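Local coordinates for flagellar pocket-related cytoskeletal protein (Trypanosoma brucei, PDB 6SJQ) that forms part of the trypanosome flagellar pocket collar, this chain being its N-terminal ubiquitin-fold domain with a long structured loop for protein binding, at residues Ala5-Val10 with Thr84-Leu89; Val19-Ser24 with Thr40-Glu45. All blocks are in the same frame, centred on the assembly; numbering follows the deposited sequence.

Contact 1 (Ala5-Val10 with Thr84-Leu89)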
loop_
_atom_site.group_PDB
_atom_site.type_symbol
_atom_site.label_atom_id
_atom_site.label_comp_id
_atom_site.label_asym_id
_atom_site.label_seq_id
_atom_site.Cartn_x
_atom_site.Cartn_y
_atom_site.Cartn_z
ATOM N N ALA A 5 7.978 -11.269 -13.601
ATOM C CA ALA A 5 8.198 -10.213 -12.610
ATOM C C ALA A 5 7.615 -10.712 -11.296
ATOM O O ALA A 5 6.815 -11.653 -11.290
ATOM C CB ALA A 5 7.524 -8.925 -13.036
ATOM N N PHE A 6 8.024 -10.108 -10.185
ATOM C CA PHE A 6 7.481 -10.464 -8.882
ATOM C C PHE A 6 6.451 -9.403 -8.496
ATOM O O PHE A 6 6.788 -8.213 -8.395
ATOM C CB PHE A 6 8.620 -10.484 -7.854
ATOM C CG PHE A 6 8.229 -11.046 -6.518
ATOM C CD1 PHE A 6 7.520 -10.277 -5.599
ATOM C CD2 PHE A 6 8.576 -12.354 -6.176
ATOM C CE1 PHE A 6 7.157 -10.794 -4.360
ATOM C CE2 PHE A 6 8.229 -12.880 -4.924
ATOM C CZ PHE A 6 7.514 -12.088 -4.013
ATOM N N LEU A 7 5.210 -9.838 -8.240
ATOM C CA LEU A 7 4.118 -8.904 -7.966
ATOM C C LEU A 7 3.756 -8.946 -6.494
ATOM O O LEU A 7 3.832 -10.003 -5.865
ATOM C CB LEU A 7 2.874 -9.262 -8.791
ATOM C CG LEU A 7 3.211 -9.336 -10.288
ATOM C CD1 LEU A 7 2.060 -9.901 -11.110
ATOM C CD2 LEU A 7 3.569 -7.975 -10.772
ATOM N N VAL A 8 3.383 -7.782 -5.958
ATOM C CA VAL A 8 2.830 -7.693 -4.614
ATOM C C VAL A 8 1.587 -6.802 -4.675
ATOM O O VAL A 8 1.616 -5.778 -5.336
ATOM C CB VAL A 8 3.846 -7.059 -3.639
ATOM C CG1 VAL A 8 3.271 -7.035 -2.229
ATOM C CG2 VAL A 8 5.170 -7.839 -3.658
ATOM N N GLN A 9 0.500 -7.177 -4.002
ATOM C CA GLN A 9 -0.675 -6.290 -3.901
ATOM C C GLN A 9 -0.534 -5.480 -2.633
ATOM O O GLN A 9 -0.278 -6.048 -1.570
ATOM C CB GLN A 9 -1.965 -7.102 -3.798
ATOM C CG GLN A 9 -2.204 -8.068 -4.943
ATOM C CD GLN A 9 -3.445 -8.903 -4.704
ATOM O OE1 GLN A 9 -4.571 -8.424 -4.881
ATOM N NE2 GLN A 9 -3.250 -10.146 -4.250
ATOM N N VAL A 10 -0.652 -4.155 -2.726
ATOM C CA VAL A 10 -0.528 -3.307 -1.542
ATOM C C VAL A 10 -1.797 -2.467 -1.355
ATOM O O VAL A 10 -2.205 -1.715 -2.257
ATOM C CB VAL A 10 0.714 -2.410 -1.635
ATOM C CG1 VAL A 10 1.036 -1.844 -0.288
ATOM C CG2 VAL A 10 1.901 -3.222 -2.134
ATOM N N THR A 84 5.589 -13.508 -0.813
ATOM C CA THR A 84 5.395 -14.468 -1.891
ATOM C C THR A 84 4.701 -13.769 -3.037
ATOM O O THR A 84 4.061 -12.730 -2.847
ATOM C CB THR A 84 4.567 -15.694 -1.447
ATOM O OG1 THR A 84 3.296 -15.262 -0.923
ATOM C CG2 THR A 84 5.315 -16.471 -0.380
ATOM N N ASP A 85 4.820 -14.323 -4.237
ATOM C CA ASP A 85 4.236 -13.681 -5.397
ATOM C C ASP A 85 2.724 -13.511 -5.275
ATOM O O ASP A 85 1.988 -14.461 -4.978
ATOM C CB ASP A 85 4.553 -14.439 -6.695
ATOM C CG ASP A 85 4.027 -13.699 -7.927
ATOM O OD1 ASP A 85 4.669 -12.714 -8.354
ATOM O OD2 ASP A 85 2.949 -14.066 -8.451
ATOM N N TYR A 86 2.292 -12.278 -5.512
ATOM C CA TYR A 86 0.908 -11.847 -5.511
ATOM C C TYR A 86 0.294 -11.895 -4.129
ATOM O O TYR A 86 -0.928 -11.875 -3.993
ATOM C CB TYR A 86 0.049 -12.585 -6.559
ATOM C CG TYR A 86 -0.929 -11.640 -7.223
ATOM C CD1 TYR A 86 -2.276 -11.665 -6.900
ATOM C CD2 TYR A 86 -0.493 -10.691 -8.136
ATOM C CE1 TYR A 86 -3.169 -10.780 -7.488
ATOM C CE2 TYR A 86 -1.379 -9.806 -8.735
ATOM C CZ TYR A 86 -2.716 -9.856 -8.408
ATOM O OH TYR A 86 -3.597 -8.967 -8.994
ATOM N N CYS A 87 1.138 -11.914 -3.101
ATOM C CA CYS A 87 0.625 -11.815 -1.740
ATOM C C CYS A 87 -0.026 -10.439 -1.523
ATOM O O CYS A 87 0.228 -9.495 -2.270
ATOM C CB CYS A 87 1.713 -12.104 -0.710
ATOM S SG CYS A 87 2.959 -10.810 -0.477
ATOM N N GLN A 88 -0.913 -10.369 -0.525
ATOM C CA GLN A 88 -1.616 -9.140 -0.188
ATOM C C GLN A 88 -1.038 -8.491 1.067
ATOM O O GLN A 88 -0.953 -9.125 2.118
ATOM C CB GLN A 88 -3.099 -9.435 0.060
ATOM C CG GLN A 88 -3.894 -8.168 0.394
ATOM C CD GLN A 88 -4.100 -7.291 -0.816
ATOM O OE1 GLN A 88 -4.731 -7.699 -1.814
ATOM N NE2 GLN A 88 -3.538 -6.082 -0.765
ATOM N N LEU A 89 -0.638 -7.225 0.947
ATOM C CA LEU A 89 -0.161 -6.416 2.071
ATOM C C LEU A 89 -1.163 -5.309 2.411
ATOM O O LEU A 89 -1.922 -4.848 1.556
ATOM C CB LEU A 89 1.187 -5.753 1.728
ATOM C CG LEU A 89 2.335 -6.643 1.247
ATOM C CD1 LEU A 89 3.595 -5.798 1.087
ATOM C CD2 LEU A 89 2.571 -7.770 2.222
HETATM O O HOH W 1 4.289 -12.736 -11.037
#
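Val8 and Leu89 make the tight end of this contact: CG1 of Val8 lies 3.6 Å from CD1 of Leu89, on the same face of the sheet as Val10 and Cys87. Behind them the two strands run parallel. Gln9 sits opposite Gln88 and bonds to the residues on either side of it, its N giving a hydrogen to Cys87 O (2.9 Å) and its O taking one from Leu89 N (2.8 Å). This parallel pairing of the first and last strands is the centre of the ubiquitin fold.

On the other face the Gln9 side chain does most of the work. CG stands anti to the carbonyl carbon (chi1 -57°) and passes over one face of the Tyr86 ring, 3.9 Å from its centroid, in a CH-pi contact. The amide follows, stacked with its plane 25° from the ring, and NE2 donates to Tyr86 O at 2.9 Å. OE1 is held by Asn20, and the Tyr86 hydroxyl by Glu22, both on strand 17-25.

Toward Ala5 the pairing gives way to a type II turn, Thr84 to Cys87, on the more exposed side. Here a carboxylate replaces a backbone acceptor: Asp85 OD1 accepts a hydrogen bond from Leu7 N at 2.9 Å, almost straight (176°), and another from a water that also donates to Ala5 O. One step on, Tyr86 N donates to Leu7 O (2.8 Å) from above the carbonyl plane. Asp85 CA lies over one face of the Phe6 ring, toward the rim, in a CH-pi contact 4.2 Å from the centroid.

Strand 17-25 flanks 6-14 and strand 63-68 flanks 87-92, while helix 31-49 packs against Val10 and Leu89 through Ala38, Phe42 and Leu34.

Contact 2 (Val19-Ser24 with Thr40-Glu45)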
loop_
_atom_site.group_PDB
_atom_site.type_symbol
_atom_site.label_atom_id
_atom_site.label_comp_id
_atom_site.label_asym_id
_atom_site.label_seq_id
_atom_site.Cartn_x
_atom_site.Cartn_y
_atom_site.Cartn_z
ATOM N N VAL A 19 -7.975 1.225 -1.131
ATOM C CA VAL A 19 -7.361 1.126 -2.449
ATOM C C VAL A 19 -6.427 -0.067 -2.434
ATOM O O VAL A 19 -5.938 -0.478 -1.384
ATOM C CB VAL A 19 -6.612 2.407 -2.862
ATOM C CG1 VAL A 19 -7.560 3.614 -2.852
ATOM C CG2 VAL A 19 -5.433 2.655 -1.954
ATOM N N ASN A 20 -6.227 -0.679 -3.597
ATOM C CA ASN A 20 -5.349 -1.842 -3.690
ATOM C C ASN A 20 -4.582 -1.728 -4.984
ATOM O O ASN A 20 -5.189 -1.695 -6.063
ATOM C CB ASN A 20 -6.149 -3.142 -3.692
ATOM C CG ASN A 20 -5.276 -4.361 -3.443
ATOM O OD1 ASN A 20 -4.182 -4.237 -2.893
ATOM N ND2 ASN A 20 -5.771 -5.555 -3.815
ATOM N N PHE A 21 -3.250 -1.657 -4.882
ATOM C CA PHE A 21 -2.377 -1.534 -6.047
ATOM C C PHE A 21 -1.500 -2.758 -6.294
ATOM O O PHE A 21 -0.921 -3.346 -5.358
ATOM C CB PHE A 21 -1.465 -0.304 -5.897
ATOM C CG PHE A 21 -2.197 1.008 -5.941
ATOM C CD1 PHE A 21 -3.224 1.217 -6.851
ATOM C CD2 PHE A 21 -1.841 2.046 -5.082
ATOM C CE1 PHE A 21 -3.888 2.431 -6.899
ATOM C CE2 PHE A 21 -2.503 3.257 -5.115
ATOM C CZ PHE A 21 -3.523 3.457 -6.042
ATOM N N GLU A 22 -1.393 -3.134 -7.568
ATOM C CA GLU A 22 -0.447 -4.173 -7.984
ATOM C C GLU A 22 0.904 -3.520 -8.232
ATOM O O GLU A 22 1.031 -2.681 -9.134
ATOM C CB GLU A 22 -0.965 -4.804 -9.277
ATOM C CG GLU A 22 -0.238 -6.039 -9.725
ATOM C CD GLU A 22 -0.853 -6.579 -11.002
ATOM O OE1 GLU A 22 -1.917 -7.231 -10.919
ATOM O OE2 GLU A 22 -0.292 -6.315 -12.083
ATOM N N LEU A 23 1.914 -3.856 -7.427
ATOM C CA LEU A 23 3.252 -3.296 -7.622
ATOM C C LEU A 23 4.118 -4.379 -8.234
ATOM O O LEU A 23 4.018 -5.549 -7.849
ATOM C CB LEU A 23 3.833 -2.830 -6.280
ATOM C CG LEU A 23 3.036 -1.753 -5.532
ATOM C CD1 LEU A 23 3.866 -1.254 -4.351
ATOM C CD2 LEU A 23 2.704 -0.583 -6.461
ATOM N N SER A 24 4.938 -4.017 -9.216
ATOM C CA SER A 24 5.780 -4.978 -9.934
ATOM C C SER A 24 7.257 -4.743 -9.621
ATOM O O SER A 24 7.707 -3.593 -9.541
ATOM C CB SER A 24 5.570 -4.859 -11.453
ATOM O OG SER A 24 4.247 -5.201 -11.832
ATOM N N THR A 40 5.414 5.848 -2.542
ATOM C CA THR A 40 5.321 6.630 -3.758
ATOM C C THR A 40 3.932 6.453 -4.377
ATOM O O THR A 40 3.269 7.445 -4.708
ATOM C CB THR A 40 6.397 6.220 -4.775
ATOM O OG1 THR A 40 7.682 6.592 -4.253
ATOM C CG2 THR A 40 6.163 6.922 -6.120
ATOM N N ALA A 41 3.480 5.206 -4.507
ATOM C CA ALA A 41 2.175 4.940 -5.145
ATOM C C ALA A 41 1.025 5.573 -4.363
ATOM O O ALA A 41 0.131 6.193 -4.938
ATOM C CB ALA A 41 1.952 3.447 -5.298
ATOM N N PHE A 42 1.047 5.430 -3.042
ATOM C CA PHE A 42 -0.041 5.974 -2.228
ATOM C C PHE A 42 0.023 7.501 -2.154
ATOM O O PHE A 42 -1.016 8.156 -2.028
ATOM C CB PHE A 42 -0.024 5.352 -0.822
ATOM C CG PHE A 42 -0.422 3.888 -0.788
ATOM C CD1 PHE A 42 -1.521 3.421 -1.499
ATOM C CD2 PHE A 42 0.297 2.989 -0.025
ATOM C CE1 PHE A 42 -1.870 2.056 -1.451
ATOM C CE2 PHE A 42 -0.053 1.639 0.036
ATOM C CZ PHE A 42 -1.130 1.176 -0.679
ATOM N N SER A 43 1.231 8.064 -2.215
ATOM C CA SER A 43 1.373 9.523 -2.199
ATOM C C SER A 43 0.809 10.049 -3.495
ATOM O O SER A 43 0.132 11.084 -3.498
ATOM C CB SER A 43 2.818 9.980 -2.030
ATOM O OG SER A 43 3.297 9.708 -0.721
ATOM N N ASN A 44 1.055 9.328 -4.590
ATOM C CA ASN A 44 0.472 9.711 -5.878
ATOM C C ASN A 44 -1.041 9.632 -5.859
ATOM O O ASN A 44 -1.714 10.508 -6.408
ATOM C CB ASN A 44 1.039 8.888 -7.031
ATOM C CG ASN A 44 2.462 9.285 -7.367
ATOM O OD1 ASN A 44 2.920 10.372 -6.978
ATOM N ND2 ASN A 44 3.174 8.414 -8.090
ATOM N N GLU A 45 -1.580 8.596 -5.212
ATOM C CA GLU A 45 -3.030 8.464 -5.061
ATOM C C GLU A 45 -3.607 9.605 -4.217
ATOM O O GLU A 45 -4.617 10.200 -4.597
ATOM C CB GLU A 45 -3.387 7.084 -4.480
ATOM C CG GLU A 45 -4.884 6.836 -4.306
ATOM C CD GLU A 45 -5.607 6.525 -5.598
ATOM O OE1 GLU A 45 -4.981 6.548 -6.683
ATOM O OE2 GLU A 45 -6.820 6.238 -5.535
#
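Phe21 and Phe42 lie alongside each other, pointing opposite ways, where the helix of this ubiquitin fold, 31-49, crosses the face of outermost strand 17-25. The ring planes are 31° apart and the centroids 5.7 Å, an oblique pairing, with Phe21 CD2 3.6 Å from Phe42 CE1. Phe42 CE1 also meets Val19 CG2 at 3.6 Å, so one ring carbon touches two residues of the strand. Ala41 brings its CB to Phe21 CD2 (4.0 Å) and, more distantly, to Leu23 CD2.

Glu45 can be followed outward from the helix. Its CB lies at the edge of the Phe21 ring, in plane. Glu45 CG, anti to the backbone N (chi1 -179°), stays 4.0 Å from Phe21 CZ. The chain then bends at chi2, and Glu45 CD comes within 3.7 Å of Phe21 CZ. The carboxylate plane stands 76° from that of the ring. Glu45 OE2 is in a salt bridge with Arg49, one helical turn on, which would balance the charge of this buried group, and Pro113 touches both Glu45 and Phe21.

At the tip the two oxygens part company: OE2 faces Val19 CG1, while Glu45 OE1 sits at the edge of the Phe21 ring, 3.5 Å from CZ.

Contact 1 and contact 2 share one sheet, their centres about 12 Å apart, and contact 2 is nested in the chain loop that contact 1 closes. Strands 6-14 and 17-25, consecutive in the chain and antiparallel, join them directly: probable hydrogen bonds run from Val10 N to Phe21 O (2.8 Å) and from Leu23 N to Val8 O (2.9 Å). The helix carrying 40-45 also reaches contact 1, since Phe42 touches Val10. On the opposite face, Asn20 lies next to the loop around residues 106-110, its ND2 bonded to Pro107 O, while its OD1 accepts from Gln88 NE2.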